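Local coordinates for regulatory protein (Bacillus megaterium, PDB 4UA1), which acts as a mercury(II)-responsive, dual-function transcriptional regulator, binding DNA and probably repressing the mercury-resistance operon without the ion and activating it when the ion is bound, at the interface of chains A and B. Sequence-based numbering; all coordinates share one arbitrary frame. Chains: chain A/B, Regulatory protein.

Contact 1: the interface of chains A and B. Residues chain A 58, 60, 86-87, 89-90, 93; chain B 103-104, 107-108, 111.
B:Leu107, with 102 Å² hidden by chain A, is the central knob of this apolar patch, one end of the antiparallel coiled coil between the dimerisation helices of a MerR-family dimer. Here the C-terminal part of helix 78-112 of chain B packs on the N-terminal part of the same helix of chain A and on the segment following helix 44-57, in the DNA-binding region. Its main partner is A:Ile90, which runs past it in the opposite direction, so that B:Leu107 CB meets A:Ile90 CG1 at 3.5 Å. The two methyls of B:Leu107 then part. CD2 turns to A:Leu58, touching its CB at 3.7 Å, while CD1 lies against A:Lys89 CG at 3.9 Å and beside A:Ile93. CG lies anti to the carbonyl carbon, and chi2 (167°) turns the two methyls to their separate partners.

A:Ile90 uses each branch differently. Its CG2 sits 3.8 Å from B:Glu104 CG, in a crossing at about a right angle, and its CD1 lies 3.8 Å from the sulfur SD of B:Met108. Farther along, the aliphatic stem of B:Lys111 crosses A:Ile87 obliquely, with CD 3.5 Å from A:Ile87 CD1. No nitrogen or oxygen lies within bonding reach across the patch, so shape and apolar burial carry it.

Behind this first shell, the ring of A:Phe60 backs A:Lys89, whose chain is bent at chi2 (41°) and chi3 (65°): A:Lys89 CG stands 3.7 Å above the ring plane, offset toward the rim.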
ATOM      1  N   LEU A  58      -7.657  -1.431   9.918  1.00 25.20           N
ATOM      2  CA  LEU A  58      -6.817  -2.463  10.498  1.00 24.86           C
ATOM      3  C   LEU A  58      -6.135  -3.377   9.469  1.00 31.97           C
ATOM      4  O   LEU A  58      -5.505  -4.369   9.832  1.00 25.80           O
ATOM      5  CB  LEU A  58      -7.644  -3.289  11.470  1.00 30.05           C
ATOM      6  CG  LEU A  58      -7.975  -2.417  12.680  1.00 34.01           C
ATOM      7  CD1 LEU A  58      -8.933  -3.126  13.629  1.00 33.79           C
ATOM      8  CD2 LEU A  58      -6.699  -1.989  13.377  1.00 28.92           C
ATOM      9  N   PHE A  60      -7.652  -5.101   6.793  1.00 24.12           N
ATOM     10  CA  PHE A  60      -8.436  -6.037   5.987  1.00 23.99           C
ATOM     11  C   PHE A  60      -8.777  -5.419   4.650  1.00 24.10           C
ATOM     12  O   PHE A  60      -9.224  -4.282   4.602  1.00 23.75           O
ATOM     13  CB  PHE A  60      -9.751  -6.423   6.641  1.00 23.26           C
ATOM     14  CG  PHE A  60      -9.628  -7.164   7.928  1.00 23.35           C
ATOM     15  CD1 PHE A  60      -9.852  -8.531   7.975  1.00 33.61           C
ATOM     16  CD2 PHE A  60      -9.380  -6.489   9.108  1.00 23.28           C
ATOM     17  CE1 PHE A  60      -9.805  -9.209   9.173  1.00 24.01           C
ATOM     18  CE2 PHE A  60      -9.311  -7.162  10.295  1.00 23.60           C
ATOM     19  CZ  PHE A  60      -9.533  -8.520  10.329  1.00 23.95           C
ATOM     20  N   THR A  86      -9.200 -12.746  12.780  1.00 23.92           N
ATOM     21  CA  THR A  86      -8.322 -11.735  13.363  1.00 23.22           C
ATOM     22  C   THR A  86      -6.888 -12.254  13.507  1.00 26.47           C
ATOM     23  O   THR A  86      -5.919 -11.515  13.244  1.00 22.83           O
ATOM     24  CB  THR A  86      -8.867 -11.240  14.718  1.00 27.00           C
ATOM     25  OG1 THR A  86     -10.165 -10.682  14.502  1.00 30.92           O
ATOM     26  CG2 THR A  86      -7.963 -10.158  15.325  1.00 23.53           C
ATOM     27  N   ILE A  87      -6.758 -13.518  13.923  1.00 24.78           N
ATOM     28  CA  ILE A  87      -5.445 -14.177  13.982  1.00 29.53           C
ATOM     29  C   ILE A  87      -4.811 -14.205  12.590  1.00 24.95           C
ATOM     30  O   ILE A  87      -3.600 -13.932  12.422  1.00 24.85           O
ATOM     31  CB  ILE A  87      -5.541 -15.640  14.508  1.00 33.96           C
ATOM     32  CG1 ILE A  87      -5.914 -15.686  15.978  1.00 26.73           C
ATOM     33  CG2 ILE A  87      -4.216 -16.387  14.300  1.00 26.22           C
ATOM     34  CD1 ILE A  87      -4.827 -15.221  16.893  1.00 28.59           C
ATOM     35  N   LYS A  89      -5.370 -12.169  10.203  1.00 23.24           N
ATOM     36  CA  LYS A  89      -4.994 -10.842   9.792  1.00 27.93           C
ATOM     37  C   LYS A  89      -3.671 -10.466  10.443  1.00 33.90           C
ATOM     38  O   LYS A  89      -2.757 -10.034   9.755  1.00 22.09           O
ATOM     39  CB  LYS A  89      -6.089  -9.829  10.140  1.00 22.37           C
ATOM     40  CG  LYS A  89      -5.804  -8.392   9.682  1.00 27.51           C
ATOM     41  CD  LYS A  89      -5.169  -8.249   8.288  1.00 22.36           C
ATOM     42  CE  LYS A  89      -6.079  -8.715   7.197  1.00 28.57           C
ATOM     43  NZ  LYS A  89      -5.477  -8.475   5.856  1.00 24.92           N
ATOM     44  N   ILE A  90      -3.548 -10.704  11.746  1.00 24.83           N
ATOM     45  CA  ILE A  90      -2.302 -10.454  12.452  1.00 23.60           C
ATOM     46  C   ILE A  90      -1.126 -11.121  11.738  1.00 26.42           C
ATOM     47  O   ILE A  90      -0.073 -10.509  11.529  1.00 23.83           O
ATOM     48  CB  ILE A  90      -2.369 -10.975  13.888  1.00 31.05           C
ATOM     49  CG1 ILE A  90      -3.448 -10.232  14.691  1.00 31.07           C
ATOM     50  CG2 ILE A  90      -0.980 -10.906  14.557  1.00 24.14           C
ATOM     51  CD1 ILE A  90      -3.796 -10.908  16.042  1.00 24.09           C
ATOM     52  N   ILE A  93      -0.300  -9.217   8.513  1.00 24.65           N
ATOM     53  CA  ILE A  93       0.437  -8.025   8.892  1.00 24.10           C
ATOM     54  C   ILE A  93       1.901  -8.364   9.189  1.00 24.25           C
ATOM     55  O   ILE A  93       2.816  -7.619   8.802  1.00 24.10           O
ATOM     56  CB  ILE A  93      -0.196  -7.353  10.120  1.00 23.70           C
ATOM     57  CG1 ILE A  93      -1.631  -6.947   9.799  1.00 32.74           C
ATOM     58  CG2 ILE A  93       0.591  -6.113  10.526  1.00 23.39           C
ATOM     59  CD1 ILE A  93      -1.720  -5.991   8.648  1.00 23.79           C
TER
ATOM     60  N   ILE B 103      -0.664  -1.449  14.329  1.00 36.74           N
ATOM     61  CA  ILE B 103      -1.877  -2.160  13.936  1.00 34.92           C
ATOM     62  C   ILE B 103      -1.916  -3.592  14.481  1.00 25.54           C
ATOM     63  O   ILE B 103      -2.930  -4.065  14.981  1.00 26.61           O
ATOM     64  CB  ILE B 103      -2.010  -2.186  12.425  1.00 23.32           C
ATOM     65  CG1 ILE B 103      -2.475  -0.819  11.960  1.00 21.84           C
ATOM     66  CG2 ILE B 103      -2.995  -3.261  11.972  1.00 21.18           C
ATOM     67  CD1 ILE B 103      -2.251  -0.586  10.480  1.00 30.94           C
ATOM     68  N   GLU B 104      -0.797  -4.276  14.379  1.00 24.71           N
ATOM     69  CA  GLU B 104      -0.691  -5.606  14.911  1.00 33.86           C
ATOM     70  C   GLU B 104      -1.068  -5.615  16.396  1.00 28.85           C
ATOM     71  O   GLU B 104      -1.873  -6.427  16.836  1.00 24.83           O
ATOM     72  CB  GLU B 104       0.718  -6.104  14.694  1.00 25.14           C
ATOM     73  CG  GLU B 104       0.860  -7.588  14.478  1.00 33.86           C
ATOM     74  CD  GLU B 104       2.329  -7.937  14.304  1.00 49.28           C
ATOM     75  OE1 GLU B 104       2.700  -9.133  14.271  1.00 40.08           O
ATOM     76  OE2 GLU B 104       3.121  -6.974  14.235  1.00 54.10           O
ATOM     77  N   LEU B 107      -4.741  -5.297  16.932  1.00 22.75           N
ATOM     78  CA  LEU B 107      -5.432  -6.511  16.600  1.00 22.56           C
ATOM     79  C   LEU B 107      -5.290  -7.501  17.724  1.00 23.12           C
ATOM     80  O   LEU B 107      -6.254  -8.171  18.092  1.00 23.38           O
ATOM     81  CB  LEU B 107      -4.902  -7.077  15.291  1.00 24.29           C
ATOM     82  CG  LEU B 107      -5.139  -6.237  14.022  1.00 21.59           C
ATOM     83  CD1 LEU B 107      -4.278  -6.764  12.868  1.00 21.17           C
ATOM     84  CD2 LEU B 107      -6.602  -6.176  13.624  1.00 21.87           C
ATOM     85  N   MET B 108      -4.083  -7.560  18.281  1.00 23.99           N
ATOM     86  CA  MET B 108      -3.791  -8.407  19.424  1.00 24.44           C
ATOM     87  C   MET B 108      -4.712  -8.077  20.627  1.00 31.03           C
ATOM     88  O   MET B 108      -5.341  -8.963  21.227  1.00 25.50           O
ATOM     89  CB  MET B 108      -2.325  -8.245  19.819  1.00 34.50           C
ATOM     90  CG  MET B 108      -1.298  -8.747  18.781  1.00 32.50           C
ATOM     91  SD  MET B 108      -1.125 -10.547  18.675  1.00 66.18           S
ATOM     92  CE  MET B 108      -0.722 -10.978  20.372  1.00 34.20           C
ATOM     93  N   LYS B 111      -8.301  -9.197  19.893  1.00 24.49           N
ATOM     94  CA  LYS B 111      -8.446 -10.652  19.969  1.00 31.38           C
ATOM     95  C   LYS B 111      -8.352 -11.190  21.438  1.00 25.77           C
ATOM     96  O   LYS B 111      -8.987 -12.184  21.801  1.00 26.29           O
ATOM     97  CB  LYS B 111      -7.351 -11.326  19.110  1.00 31.63           C
ATOM     98  CG  LYS B 111      -6.162 -11.845  19.972  1.00 25.43           C
ATOM     99  CD  LYS B 111      -5.145 -12.655  19.215  1.00 34.59           C
ATOM    100  CE  LYS B 111      -4.469 -13.700  20.128  1.00 37.22           C
ATOM    101  NZ  LYS B 111      -3.704 -13.125  21.272  1.00 44.67           N
TER

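Contact 2: the interface of chains A and B. Residues chain A 96-97, 100-101, 104; chain B 93, 96-97, 100-101.
Carboxylate is the flat side-chain group here, and no aromatic ring takes part: A:Glu104 brings OE1 to 3.4 Å from the methyl CD1 of B:Ile97, an apolar neighbour rather than a bonding partner, the two side chains crossing obliquely. This is the middle of the antiparallel coiled coil typical of MerR-family dimers, formed by helix 78-112 of each chain. The opposite polarity shows in the pairing, residue 97 of one chain lying against residue 100 of the other in both directions.

A:Ile97 and B:Leu100 slide past each other in opposite directions, with A:Ile97 CG1 3.5 Å from B:Leu100 CB. In the reciprocal pair, A:Leu100 CB is 3.7 Å from B:Ile97 CG1. Between them the two Leu100 side chains cross at about a right angle and touch tip to tip, CD1 of A:Leu100 to CD1 of B:Leu100 at 3.6 Å. Both reach inward with CG anti to the carbonyl carbon (chi1 -73° in each).

Lysine stems flank this core. B:Lys101 crosses A:Ile97 at about a right angle, placing CG 3.7 Å from A:Ile97 CD1, and its chain bends at chi4 (47°) to lay NZ 3.5 Å from A:Ile97 CG2. A:Lys101 bends at chi4 the other way (-68°); its NZ stands 5.4 Å from NZ of B:Lys101, a like-charge proximity that may be mildly unfavourable.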
ATOM      1  N   LYS A  96       3.839  -8.853   6.002  1.00 25.34           N
ATOM      2  CA  LYS A  96       4.147  -7.569   5.377  1.00 27.73           C
ATOM      3  C   LYS A  96       5.346  -6.903   6.072  1.00 33.07           C
ATOM      4  O   LYS A  96       6.296  -6.440   5.407  1.00 33.20           O
ATOM      5  CB  LYS A  96       2.920  -6.651   5.394  1.00 32.34           C
ATOM      6  CG  LYS A  96       1.753  -7.150   4.547  1.00 25.17           C
ATOM      7  CD  LYS A  96       0.612  -6.116   4.509  1.00 44.87           C
ATOM      8  CE  LYS A  96      -0.702  -6.688   3.947  1.00 34.11           C
ATOM      9  NZ  LYS A  96      -0.526  -7.480   2.694  1.00 39.48           N
ATOM     10  N   ILE A  97       5.321  -6.905   7.404  1.00 28.54           N
ATOM     11  CA  ILE A  97       6.425  -6.363   8.192  1.00 31.63           C
ATOM     12  C   ILE A  97       7.753  -7.008   7.815  1.00 33.70           C
ATOM     13  O   ILE A  97       8.773  -6.316   7.685  1.00 25.50           O
ATOM     14  CB  ILE A  97       6.160  -6.527   9.695  1.00 26.80           C
ATOM     15  CG1 ILE A  97       5.151  -5.466  10.128  1.00 24.32           C
ATOM     16  CG2 ILE A  97       7.435  -6.359  10.529  1.00 25.26           C
ATOM     17  CD1 ILE A  97       4.757  -5.526  11.582  1.00 24.42           C
ATOM     18  N   LEU A 100       8.955  -5.743   4.432  1.00 22.86           N
ATOM     19  CA  LEU A 100       9.521  -4.430   4.659  1.00 22.43           C
ATOM     20  C   LEU A 100      10.939  -4.489   5.286  1.00 26.29           C
ATOM     21  O   LEU A 100      11.831  -3.717   4.915  1.00 43.18           O
ATOM     22  CB  LEU A 100       8.544  -3.627   5.521  1.00 21.83           C
ATOM     23  CG  LEU A 100       7.326  -3.215   4.682  1.00 24.48           C
ATOM     24  CD1 LEU A 100       6.317  -2.480   5.512  1.00 34.44           C
ATOM     25  CD2 LEU A 100       7.788  -2.328   3.539  1.00 22.05           C
ATOM     26  N   LYS A 101      11.165  -5.418   6.198  1.00 24.16           N
ATOM     27  CA  LYS A 101      12.501  -5.578   6.762  1.00 24.75           C
ATOM     28  C   LYS A 101      13.489  -6.078   5.705  1.00 26.10           C
ATOM     29  O   LYS A 101      14.673  -5.676   5.706  1.00 25.84           O
ATOM     30  CB  LYS A 101      12.472  -6.503   7.972  1.00 25.25           C
ATOM     31  CG  LYS A 101      12.043  -5.786   9.240  1.00 30.56           C
ATOM     32  CD  LYS A 101      11.938  -6.736  10.401  1.00 39.52           C
ATOM     33  CE  LYS A 101      11.930  -5.973  11.691  1.00 42.89           C
ATOM     34  NZ  LYS A 101      13.279  -5.360  11.877  1.00 58.07           N
ATOM     35  N   GLU A 104      14.367  -2.933   3.717  1.00 28.70           N
ATOM     36  CA  GLU A 104      15.239  -2.109   4.536  1.00 28.88           C
ATOM     37  C   GLU A 104      16.681  -2.593   4.537  1.00 25.04           C
ATOM     38  O   GLU A 104      17.615  -1.797   4.365  1.00 26.63           O
ATOM     39  CB  GLU A 104      14.731  -2.074   5.963  1.00 23.98           C
ATOM     40  CG  GLU A 104      15.064  -0.800   6.661  1.00 25.86           C
ATOM     41  CD  GLU A 104      14.614  -0.813   8.096  1.00 42.05           C
ATOM     42  OE1 GLU A 104      13.956  -1.793   8.507  1.00 53.24           O
ATOM     43  OE2 GLU A 104      14.918   0.161   8.810  1.00 39.78           O
TER
ATOM     44  N   ILE B  93      10.993   3.562   5.565  1.00 24.30           N
ATOM     45  CA  ILE B  93      10.584   2.178   5.708  1.00 23.73           C
ATOM     46  C   ILE B  93      10.422   1.844   7.179  1.00 24.49           C
ATOM     47  O   ILE B  93       9.517   1.090   7.553  1.00 24.19           O
ATOM     48  CB  ILE B  93      11.591   1.199   5.068  1.00 42.15           C
ATOM     49  CG1 ILE B  93      11.821   1.533   3.587  1.00 30.35           C
ATOM     50  CG2 ILE B  93      11.105  -0.239   5.235  1.00 23.20           C
ATOM     51  CD1 ILE B  93      10.593   1.466   2.758  1.00 30.60           C
ATOM     52  N   LYS B  96       7.066   3.035   8.323  1.00 29.96           N
ATOM     53  CA  LYS B  96       5.977   2.163   7.832  1.00 33.65           C
ATOM     54  C   LYS B  96       5.864   0.903   8.672  1.00 27.82           C
ATOM     55  O   LYS B  96       4.764   0.438   9.034  1.00 23.89           O
ATOM     56  CB  LYS B  96       6.189   1.737   6.383  1.00 31.88           C
ATOM     57  CG  LYS B  96       6.109   2.840   5.344  1.00 40.42           C
ATOM     58  CD  LYS B  96       6.209   2.246   3.930  1.00 40.95           C
ATOM     59  CE  LYS B  96       6.450   3.311   2.877  1.00 42.26           C
ATOM     60  NZ  LYS B  96       5.541   4.492   3.052  1.00 47.71           N
ATOM     61  N   ILE B  97       7.028   0.334   8.950  1.00 24.49           N
ATOM     62  CA  ILE B  97       7.106  -0.846   9.788  1.00 30.17           C
ATOM     63  C   ILE B  97       6.451  -0.604  11.148  1.00 40.90           C
ATOM     64  O   ILE B  97       5.665  -1.436  11.641  1.00 28.63           O
ATOM     65  CB  ILE B  97       8.567  -1.281   9.989  1.00 25.45           C
ATOM     66  CG1 ILE B  97       9.146  -1.818   8.674  1.00 29.19           C
ATOM     67  CG2 ILE B  97       8.657  -2.312  11.096  1.00 26.30           C
ATOM     68  CD1 ILE B  97      10.617  -2.210   8.747  1.00 25.59           C
ATOM     69  N   LEU B 100       2.653  -0.543  11.000  1.00 38.05           N
ATOM     70  CA  LEU B 100       2.149  -1.917  10.935  1.00 25.38           C
ATOM     71  C   LEU B 100       2.208  -2.640  12.277  1.00 31.40           C
ATOM     72  O   LEU B 100       1.324  -3.435  12.618  1.00 27.44           O
ATOM     73  CB  LEU B 100       2.932  -2.732   9.906  1.00 24.40           C
ATOM     74  CG  LEU B 100       2.596  -2.362   8.473  1.00 22.96           C
ATOM     75  CD1 LEU B 100       3.410  -3.210   7.494  1.00 27.69           C
ATOM     76  CD2 LEU B 100       1.104  -2.502   8.245  1.00 22.99           C
ATOM     77  N   LYS B 101       3.264  -2.378  13.031  1.00 33.22           N
ATOM     78  CA  LYS B 101       3.364  -2.935  14.365  1.00 31.63           C
ATOM     79  C   LYS B 101       2.266  -2.389  15.285  1.00 38.53           C
ATOM     80  O   LYS B 101       1.707  -3.099  16.121  1.00 28.53           O
ATOM     81  CB  LYS B 101       4.731  -2.620  14.953  1.00 40.00           C
ATOM     82  CG  LYS B 101       5.837  -3.549  14.488  1.00 48.75           C
ATOM     83  CD  LYS B 101       7.164  -3.117  15.072  1.00 41.65           C
ATOM     84  CE  LYS B 101       8.197  -4.209  14.966  1.00 44.04           C
ATOM     85  NZ  LYS B 101       8.217  -4.794  13.602  1.00 54.30           N
TER

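The C-alpha centres of contact 1 and contact 2 lie about 15 Å apart, successive stretches of one interface between the two copies of helix 78-112. Residues 93 and 104 enter both, from opposite chains: A:Ile93 and B:Glu104 in contact 1, B:Ile93 and A:Glu104 in contact 2. The 97–100 pairing places contact 2 at the two-fold, so contact 1 has its twin beyond it. Contact 1 adds A:Leu58, from the DNA-binding region, to the helix pairing. B:Lys111 lies three residues before the mercury ligand B:Cys114, so contact 1 may help couple the metal site to the DNA-binding region, though this structure alone does not show it.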